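Local coordinates for hypothetical conserved protein (Geobacillus kaustophilus, PDB 2QYH) that is of unknown function but belongs to the haloacid dehalogenase-like hydrolases and may be a magnesium-dependent phosphatase, at residues K79-T91 with L136-L148. Numbering follows the deposited sequence.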
ATOM      1  N   LYS D  79       3.367  13.318 -18.691  1.00 41.71           N
ATOM      2  CA  LYS D  79       3.768  13.913 -17.429  1.00 43.71           C
ATOM      3  C   LYS D  79       4.024  15.402 -17.558  1.00 43.71           C
ATOM      4  O   LYS D  79       4.736  15.856 -18.447  1.00 44.71           O
ATOM      5  CB  LYS D  79       4.987  13.198 -16.840  1.00 29.20           C
ATOM      6  CG  LYS D  79       6.144  12.977 -17.776  1.00 30.20           C
ATOM      7  CD  LYS D  79       7.248  12.212 -17.065  1.00 33.20           C
ATOM      8  CE  LYS D  79       8.381  11.846 -18.017  1.00 36.20           C
ATOM      9  NZ  LYS D  79       8.971  13.061 -18.645  1.00 39.20           N
ATOM     10  N   GLN D  80       3.407  16.156 -16.658  1.00 39.01           N
ATOM     11  CA  GLN D  80       3.519  17.601 -16.634  1.00 40.01           C
ATOM     12  C   GLN D  80       4.020  18.076 -15.266  1.00 40.01           C
ATOM     13  O   GLN D  80       3.238  18.250 -14.332  1.00 40.01           O
ATOM     14  CB  GLN D  80       2.151  18.214 -16.924  1.00 52.15           C
ATOM     15  CG  GLN D  80       2.144  19.716 -17.110  1.00 55.15           C
ATOM     16  CD  GLN D  80       0.748  20.304 -16.951  1.00 58.15           C
ATOM     17  OE1 GLN D  80      -0.239  19.751 -17.450  1.00 60.15           O
ATOM     18  NE2 GLN D  80       0.661  21.436 -16.255  1.00 57.15           N
ATOM     19  N   PRO D  81       5.339  18.269 -15.126  1.00 35.39           N
ATOM     20  CA  PRO D  81       5.902  18.730 -13.856  1.00 35.39           C
ATOM     21  C   PRO D  81       5.468  20.166 -13.608  1.00 36.39           C
ATOM     22  O   PRO D  81       5.063  20.870 -14.537  1.00 36.39           O
ATOM     23  CB  PRO D  81       7.411  18.665 -14.092  1.00 25.99           C
ATOM     24  CG  PRO D  81       7.566  17.645 -15.162  1.00 25.99           C
ATOM     25  CD  PRO D  81       6.406  17.922 -16.080  1.00 25.99           C
ATOM     26  N   LEU D  82       5.543  20.590 -12.353  1.00 35.40           N
ATOM     27  CA  LEU D  82       5.219  21.961 -11.987  1.00 36.40           C
ATOM     28  C   LEU D  82       6.411  22.785 -12.480  1.00 38.40           C
ATOM     29  O   LEU D  82       7.541  22.288 -12.482  1.00 38.40           O
ATOM     30  CB  LEU D  82       5.105  22.073 -10.467  1.00 34.99           C
ATOM     31  CG  LEU D  82       3.731  22.247  -9.817  1.00 33.99           C
ATOM     32  CD1 LEU D  82       2.635  21.547 -10.618  1.00 32.99           C
ATOM     33  CD2 LEU D  82       3.811  21.710  -8.390  1.00 32.99           C
ATOM     34  N   ARG D  83       6.170  24.021 -12.915  1.00 36.31           N
ATOM     35  CA  ARG D  83       7.258  24.888 -13.388  1.00 39.31           C
ATOM     36  C   ARG D  83       8.219  25.172 -12.236  1.00 40.31           C
ATOM     37  O   ARG D  83       7.858  25.869 -11.283  1.00 39.31           O
ATOM     38  CB  ARG D  83       6.695  26.207 -13.921  1.00 88.01           C
ATOM     39  CG  ARG D  83       5.895  26.053 -15.199  1.00 91.01           C
ATOM     40  CD  ARG D  83       5.215  27.350 -15.593  1.00 92.01           C
ATOM     41  NE  ARG D  83       6.154  28.465 -15.660  1.00 99.01           N
ATOM     42  CZ  ARG D  83       5.795  29.725 -15.888  1.00100.01           C
ATOM     43  NH1 ARG D  83       4.516  30.027 -16.073  1.00100.01           N
ATOM     44  NH2 ARG D  83       6.712  30.683 -15.922  1.00100.04           N
ATOM     45  N   ARG D  84       9.435  24.633 -12.328  1.00 40.69           N
ATOM     46  CA  ARG D  84      10.433  24.808 -11.272  1.00 42.69           C
ATOM     47  C   ARG D  84      10.594  26.269 -10.858  1.00 42.69           C
ATOM     48  O   ARG D  84      10.679  26.587  -9.669  1.00 42.69           O
ATOM     49  CB  ARG D  84      11.779  24.242 -11.715  1.00 77.20           C
ATOM     50  CG  ARG D  84      12.784  24.154 -10.584  1.00 79.20           C
ATOM     51  CD  ARG D  84      14.077  23.518 -11.037  1.00 80.20           C
ATOM     52  NE  ARG D  84      14.621  24.207 -12.200  1.00 85.20           N
ATOM     53  CZ  ARG D  84      15.834  23.995 -12.698  1.00 88.20           C
ATOM     54  NH1 ARG D  84      16.642  23.106 -12.132  1.00 89.20           N
ATOM     55  NH2 ARG D  84      16.242  24.674 -13.764  1.00 88.20           N
ATOM     56  N   GLU D  85      10.636  27.150 -11.850  1.00 59.92           N
ATOM     57  CA  GLU D  85      10.768  28.583 -11.617  1.00 60.92           C
ATOM     58  C   GLU D  85       9.726  29.047 -10.598  1.00 60.92           C
ATOM     59  O   GLU D  85      10.056  29.646  -9.571  1.00 60.92           O
ATOM     60  CB  GLU D  85      10.559  29.327 -12.937  1.00100.97           C
ATOM     61  CG  GLU D  85      10.565  30.839 -12.836  1.00100.97           C
ATOM     62  CD  GLU D  85       9.764  31.485 -13.950  1.00100.97           C
ATOM     63  OE1 GLU D  85       9.950  31.092 -15.122  1.00100.97           O
ATOM     64  OE2 GLU D  85       8.949  32.386 -13.652  1.00100.97           O
ATOM     65  N   LYS D  86       8.463  28.761 -10.896  1.00 53.55           N
ATOM     66  CA  LYS D  86       7.364  29.152 -10.029  1.00 53.55           C
ATOM     67  C   LYS D  86       7.349  28.402  -8.702  1.00 53.55           C
ATOM     68  O   LYS D  86       6.910  28.946  -7.687  1.00 53.55           O
ATOM     69  CB  LYS D  86       6.037  28.974 -10.764  1.00 55.20           C
ATOM     70  CG  LYS D  86       5.866  29.936 -11.937  1.00 55.20           C
ATOM     71  CD  LYS D  86       5.911  31.384 -11.466  1.00 56.20           C
ATOM     72  CE  LYS D  86       5.899  32.370 -12.627  1.00 57.20           C
ATOM     73  NZ  LYS D  86       6.013  33.784 -12.157  1.00 57.20           N
ATOM     74  N   VAL D  87       7.821  27.159  -8.705  1.00 57.87           N
ATOM     75  CA  VAL D  87       7.870  26.384  -7.470  1.00 57.87           C
ATOM     76  C   VAL D  87       8.834  27.079  -6.505  1.00 57.87           C
ATOM     77  O   VAL D  87       8.548  27.209  -5.314  1.00 57.87           O
ATOM     78  CB  VAL D  87       8.349  24.923  -7.719  1.00 42.08           C
ATOM     79  CG1 VAL D  87       8.571  24.212  -6.398  1.00 41.08           C
ATOM     80  CG2 VAL D  87       7.307  24.164  -8.534  1.00 42.08           C
ATOM     81  N   ARG D  88       9.970  27.538  -7.029  1.00 53.08           N
ATOM     82  CA  ARG D  88      10.965  28.229  -6.213  1.00 53.08           C
ATOM     83  C   ARG D  88      10.409  29.516  -5.598  1.00 53.08           C
ATOM     84  O   ARG D  88      10.602  29.767  -4.409  1.00 53.08           O
ATOM     85  CB  ARG D  88      12.202  28.559  -7.045  1.00 55.42           C
ATOM     86  CG  ARG D  88      13.328  29.150  -6.225  1.00 55.42           C
ATOM     87  CD  ARG D  88      14.535  29.503  -7.076  1.00 57.42           C
ATOM     88  NE  ARG D  88      14.990  28.376  -7.885  1.00 59.42           N
ATOM     89  CZ  ARG D  88      14.761  28.258  -9.191  1.00 60.42           C
ATOM     90  NH1 ARG D  88      14.082  29.203  -9.835  1.00 60.42           N
ATOM     91  NH2 ARG D  88      15.208  27.195  -9.855  1.00 60.42           N
ATOM     92  N   ALA D  89       9.723  30.324  -6.404  1.00 50.18           N
ATOM     93  CA  ALA D  89       9.138  31.578  -5.921  1.00 50.18           C
ATOM     94  C   ALA D  89       8.117  31.327  -4.813  1.00 51.18           C
ATOM     95  O   ALA D  89       8.151  31.974  -3.763  1.00 51.18           O
ATOM     96  CB  ALA D  89       8.470  32.337  -7.077  1.00 20.63           C
ATOM     97  N   LEU D  90       7.206  30.387  -5.057  1.00 47.37           N
ATOM     98  CA  LEU D  90       6.170  30.042  -4.091  1.00 47.37           C
ATOM     99  C   LEU D  90       6.793  29.606  -2.765  1.00 48.37           C
ATOM    100  O   LEU D  90       6.305  29.966  -1.696  1.00 47.37           O
ATOM    101  CB  LEU D  90       5.296  28.909  -4.637  1.00 63.19           C
ATOM    102  CG  LEU D  90       3.816  28.898  -4.235  1.00 63.19           C
ATOM    103  CD1 LEU D  90       3.173  27.617  -4.731  1.00 63.19           C
ATOM    104  CD2 LEU D  90       3.668  29.008  -2.731  1.00 63.19           C
ATOM    105  N   THR D  91       7.870  28.830  -2.842  1.00 49.50           N
ATOM    106  CA  THR D  91       8.543  28.344  -1.643  1.00 50.50           C
ATOM    107  C   THR D  91       9.157  29.497  -0.850  1.00 51.50           C
ATOM    108  O   THR D  91       8.985  29.592   0.371  1.00 50.50           O
ATOM    109  CB  THR D  91       9.661  27.333  -1.996  1.00 58.30           C
ATOM    110  OG1 THR D  91       9.126  26.297  -2.825  1.00 59.30           O
ATOM    111  CG2 THR D  91      10.226  26.699  -0.731  1.00 58.30           C
ATOM    112  N   LEU D 136      15.205  21.854  -0.764  1.00 44.23           N
ATOM    113  CA  LEU D 136      15.546  22.070  -2.164  1.00 44.23           C
ATOM    114  C   LEU D 136      15.304  20.868  -3.063  1.00 44.23           C
ATOM    115  O   LEU D 136      15.925  20.753  -4.118  1.00 44.23           O
ATOM    116  CB  LEU D 136      17.012  22.495  -2.276  1.00 38.16           C
ATOM    117  CG  LEU D 136      17.409  23.757  -1.500  1.00 38.16           C
ATOM    118  CD1 LEU D 136      18.901  23.991  -1.646  1.00 39.16           C
ATOM    119  CD2 LEU D 136      16.616  24.954  -2.016  1.00 38.16           C
ATOM    120  N   TYR D 137      14.392  19.987  -2.660  1.00 45.49           N
ATOM    121  CA  TYR D 137      14.095  18.785  -3.433  1.00 45.49           C
ATOM    122  C   TYR D 137      13.599  19.082  -4.847  1.00 46.49           C
ATOM    123  O   TYR D 137      13.935  18.373  -5.795  1.00 45.49           O
ATOM    124  CB  TYR D 137      13.068  17.930  -2.685  1.00 43.81           C
ATOM    125  CG  TYR D 137      12.850  16.568  -3.298  1.00 42.81           C
ATOM    126  CD1 TYR D 137      11.746  16.313  -4.109  1.00 41.81           C
ATOM    127  CD2 TYR D 137      13.763  15.540  -3.090  1.00 41.81           C
ATOM    128  CE1 TYR D 137      11.557  15.064  -4.697  1.00 40.81           C
ATOM    129  CE2 TYR D 137      13.588  14.289  -3.671  1.00 41.81           C
ATOM    130  CZ  TYR D 137      12.484  14.054  -4.477  1.00 41.81           C
ATOM    131  OH  TYR D 137      12.315  12.816  -5.064  1.00 41.81           O
ATOM    132  N   TYR D 138      12.812  20.143  -4.981  1.00 54.58           N
ATOM    133  CA  TYR D 138      12.256  20.537  -6.272  1.00 55.58           C
ATOM    134  C   TYR D 138      13.301  21.057  -7.256  1.00 56.58           C
ATOM    135  O   TYR D 138      13.078  21.060  -8.469  1.00 56.58           O
ATOM    136  CB  TYR D 138      11.189  21.618  -6.078  1.00 70.01           C
ATOM    137  CG  TYR D 138      11.739  22.926  -5.560  1.00 71.01           C
ATOM    138  CD1 TYR D 138      12.004  23.107  -4.202  1.00 71.01           C
ATOM    139  CD2 TYR D 138      12.020  23.978  -6.431  1.00 71.01           C
ATOM    140  CE1 TYR D 138      12.540  24.305  -3.723  1.00 72.01           C
ATOM    141  CE2 TYR D 138      12.558  25.181  -5.965  1.00 72.01           C
ATOM    142  CZ  TYR D 138      12.813  25.338  -4.610  1.00 71.01           C
ATOM    143  OH  TYR D 138      13.339  26.522  -4.144  1.00 71.01           O
ATOM    144  N   GLU D 139      14.437  21.500  -6.734  1.00 57.96           N
ATOM    145  CA  GLU D 139      15.501  22.045  -7.568  1.00 58.96           C
ATOM    146  C   GLU D 139      16.178  21.032  -8.497  1.00 58.96           C
ATOM    147  O   GLU D 139      16.665  21.393  -9.566  1.00 57.96           O
ATOM    148  CB  GLU D 139      16.554  22.718  -6.679  1.00 73.22           C
ATOM    149  CG  GLU D 139      16.022  23.913  -5.889  1.00 74.22           C
ATOM    150  CD  GLU D 139      15.971  25.195  -6.708  1.00 76.22           C
ATOM    151  OE1 GLU D 139      15.710  25.119  -7.929  1.00 76.22           O
ATOM    152  OE2 GLU D 139      16.181  26.283  -6.126  1.00 77.22           O
ATOM    153  N   ASN D 140      16.194  19.766  -8.103  1.00 66.65           N
ATOM    154  CA  ASN D 140      16.843  18.738  -8.912  1.00 66.65           C
ATOM    155  C   ASN D 140      15.939  17.562  -9.284  1.00 65.65           C
ATOM    156  O   ASN D 140      16.380  16.598  -9.912  1.00 65.65           O
ATOM    157  CB  ASN D 140      18.078  18.239  -8.168  1.00100.99           C
ATOM    158  CG  ASN D 140      17.923  18.347  -6.663  1.00100.99           C
ATOM    159  OD1 ASN D 140      17.011  17.760  -6.077  1.00100.99           O
ATOM    160  ND2 ASN D 140      18.807  19.110  -6.028  1.00100.99           N
ATOM    161  N   LYS D 141      14.672  17.648  -8.898  1.00 71.94           N
ATOM    162  CA  LYS D 141      13.709  16.593  -9.193  1.00 70.94           C
ATOM    163  C   LYS D 141      12.452  17.190  -9.800  1.00 68.94           C
ATOM    164  O   LYS D 141      12.116  18.341  -9.530  1.00 69.94           O
ATOM    165  CB  LYS D 141      13.323  15.848  -7.909  1.00 55.85           C
ATOM    166  CG  LYS D 141      14.354  14.871  -7.385  1.00 56.85           C
ATOM    167  CD  LYS D 141      14.601  13.760  -8.391  1.00 59.85           C
ATOM    168  CE  LYS D 141      15.473  12.659  -7.807  1.00 60.85           C
ATOM    169  NZ  LYS D 141      14.837  12.034  -6.606  1.00 62.85           N
ATOM    170  N   ASP D 142      11.765  16.413 -10.630  1.00 49.86           N
ATOM    171  CA  ASP D 142      10.515  16.875 -11.217  1.00 47.86           C
ATOM    172  C   ASP D 142       9.441  16.738 -10.142  1.00 46.86           C
ATOM    173  O   ASP D 142       9.300  15.683  -9.525  1.00 46.86           O
ATOM    174  CB  ASP D 142      10.111  16.028 -12.429  1.00 49.82           C
ATOM    175  CG  ASP D 142      10.785  16.472 -13.709  1.00 49.82           C
ATOM    176  OD1 ASP D 142      11.235  17.638 -13.778  1.00 48.82           O
ATOM    177  OD2 ASP D 142      10.847  15.658 -14.655  1.00 51.82           O
ATOM    178  N   ILE D 143       8.695  17.809  -9.912  1.00 40.60           N
ATOM    179  CA  ILE D 143       7.631  17.793  -8.925  1.00 38.60           C
ATOM    180  C   ILE D 143       6.333  17.869  -9.704  1.00 37.60           C
ATOM    181  O   ILE D 143       6.203  18.687 -10.613  1.00 37.60           O
ATOM    182  CB  ILE D 143       7.755  18.998  -7.981  1.00 39.37           C
ATOM    183  CG1 ILE D 143       9.105  18.944  -7.270  1.00 40.37           C
ATOM    184  CG2 ILE D 143       6.616  19.012  -6.989  1.00 40.37           C
ATOM    185  CD1 ILE D 143       9.378  17.636  -6.571  1.00 40.37           C
ATOM    186  N   TYR D 144       5.371  17.017  -9.370  1.00 32.42           N
ATOM    187  CA  TYR D 144       4.106  17.019 -10.093  1.00 31.42           C
ATOM    188  C   TYR D 144       2.985  17.686  -9.324  1.00 31.42           C
ATOM    189  O   TYR D 144       1.946  18.034  -9.892  1.00 30.42           O
ATOM    190  CB  TYR D 144       3.702  15.592 -10.456  1.00 34.99           C
ATOM    191  CG  TYR D 144       4.697  14.920 -11.364  1.00 33.99           C
ATOM    192  CD1 TYR D 144       5.610  13.988 -10.867  1.00 33.99           C
ATOM    193  CD2 TYR D 144       4.762  15.251 -12.716  1.00 32.99           C
ATOM    194  CE1 TYR D 144       6.565  13.404 -11.698  1.00 32.99           C
ATOM    195  CE2 TYR D 144       5.714  14.677 -13.555  1.00 32.99           C
ATOM    196  CZ  TYR D 144       6.611  13.756 -13.042  1.00 33.99           C
ATOM    197  OH  TYR D 144       7.553  13.197 -13.874  1.00 33.99           O
ATOM    198  N   GLN D 145       3.208  17.886  -8.035  1.00 30.31           N
ATOM    199  CA  GLN D 145       2.203  18.498  -7.192  1.00 31.31           C
ATOM    200  C   GLN D 145       2.883  18.842  -5.881  1.00 31.31           C
ATOM    201  O   GLN D 145       3.883  18.222  -5.510  1.00 31.31           O
ATOM    202  CB  GLN D 145       1.060  17.505  -6.973  1.00 36.72           C
ATOM    203  CG  GLN D 145      -0.148  18.052  -6.259  1.00 36.72           C
ATOM    204  CD  GLN D 145      -1.324  17.093  -6.324  1.00 38.72           C
ATOM    205  OE1 GLN D 145      -1.799  16.751  -7.413  1.00 38.72           O
ATOM    206  NE2 GLN D 145      -1.802  16.651  -5.159  1.00 39.72           N
ATOM    207  N   ALA D 146       2.359  19.842  -5.185  1.00 38.39           N
ATOM    208  CA  ALA D 146       2.949  20.241  -3.921  1.00 38.39           C
ATOM    209  C   ALA D 146       1.855  20.530  -2.919  1.00 39.39           C
ATOM    210  O   ALA D 146       0.671  20.568  -3.266  1.00 39.39           O
ATOM    211  CB  ALA D 146       3.837  21.472  -4.115  1.00 23.70           C
ATOM    212  N   LEU D 147       2.266  20.723  -1.671  1.00 42.59           N
ATOM    213  CA  LEU D 147       1.339  21.014  -0.594  1.00 43.59           C
ATOM    214  C   LEU D 147       1.782  22.279   0.115  1.00 43.59           C
ATOM    215  O   LEU D 147       2.951  22.421   0.480  1.00 44.59           O
ATOM    216  CB  LEU D 147       1.308  19.853   0.397  1.00 44.40           C
ATOM    217  CG  LEU D 147       0.682  18.541  -0.078  1.00 44.40           C
ATOM    218  CD1 LEU D 147       1.038  17.433   0.891  1.00 43.40           C
ATOM    219  CD2 LEU D 147      -0.833  18.696  -0.186  1.00 44.40           C
ATOM    220  N   LEU D 148       0.845  23.206   0.287  1.00 39.24           N
ATOM    221  CA  LEU D 148       1.124  24.458   0.978  1.00 40.24           C
ATOM    222  C   LEU D 148       0.410  24.378   2.308  1.00 41.24           C
ATOM    223  O   LEU D 148      -0.784  24.073   2.358  1.00 41.24           O
ATOM    224  CB  LEU D 148       0.585  25.651   0.189  1.00 41.59           C
ATOM    225  CG  LEU D 148       0.738  27.018   0.866  1.00 41.59           C
ATOM    226  CD1 LEU D 148       2.212  27.355   1.024  1.00 41.59           C
ATOM    227  CD2 LEU D 148       0.048  28.073   0.032  1.00 42.59           C
TER
HETATM  228  O   HOH W   1       9.184  20.424 -11.288  1.00 41.45           O
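Tyr138 is the knob of this contact. Its ring drops into a hollow on helix 84-96 made by Arg84, Val87, Arg88 and Thr91. Tyr138 CG sits between the backbone N and the carbonyl carbon (chi1 66°), which swings the ring onto the helix. Val87 CG1 lies against Tyr138 CD2 at 3.5 Å. Thr91 OG1 lies over one face of the ring. Arg84 CG meets the ring edge. Arg88 CG touches Tyr138 OH at 3.4 Å.

Glu139 follows, and its CG lies over one face of the Tyr138 ring. Arg88 grips the Glu139 carboxylate side-on in a salt bridge: NE reaches OE2 at 3.0 Å, and NH2 reaches OE1 at 2.9 Å. Both oxygens are met on the syn side, but the two flat groups are twisted 34° apart. Arg84 bends at chi3 (54°), which brings NH1 to the backbone O of Glu139 at 3.1 Å. With an alanine at Arg88, the Glu139 carboxylate would probably lose both N-H bonds and keep the more distant charge of Arg84, and Tyr138 OH would lose the CG beside it.

The loop before the helix fits a second groove. Leu82 N donates a nearly straight hydrogen bond to Ile143 O at 2.7 Å. A water joins Leu82 O to Ile143 N. Leu82 CD2 fills the dip between Ile143 CG2 and Ala146 CB. Pro81 lies alongside Tyr144, with CG 3.8 Å from CE2 of that ring.

The contact packs the helix on the weakly bonded helical turn about 137-140 and on strand 145-148 of the antiparallel sheet, probably in the cap domain of this Cof-type HAD protein. Apolar packing inside, the salt bridge at the more solvent-exposed side and the directed Leu82 bond would together fix how the helix start sits.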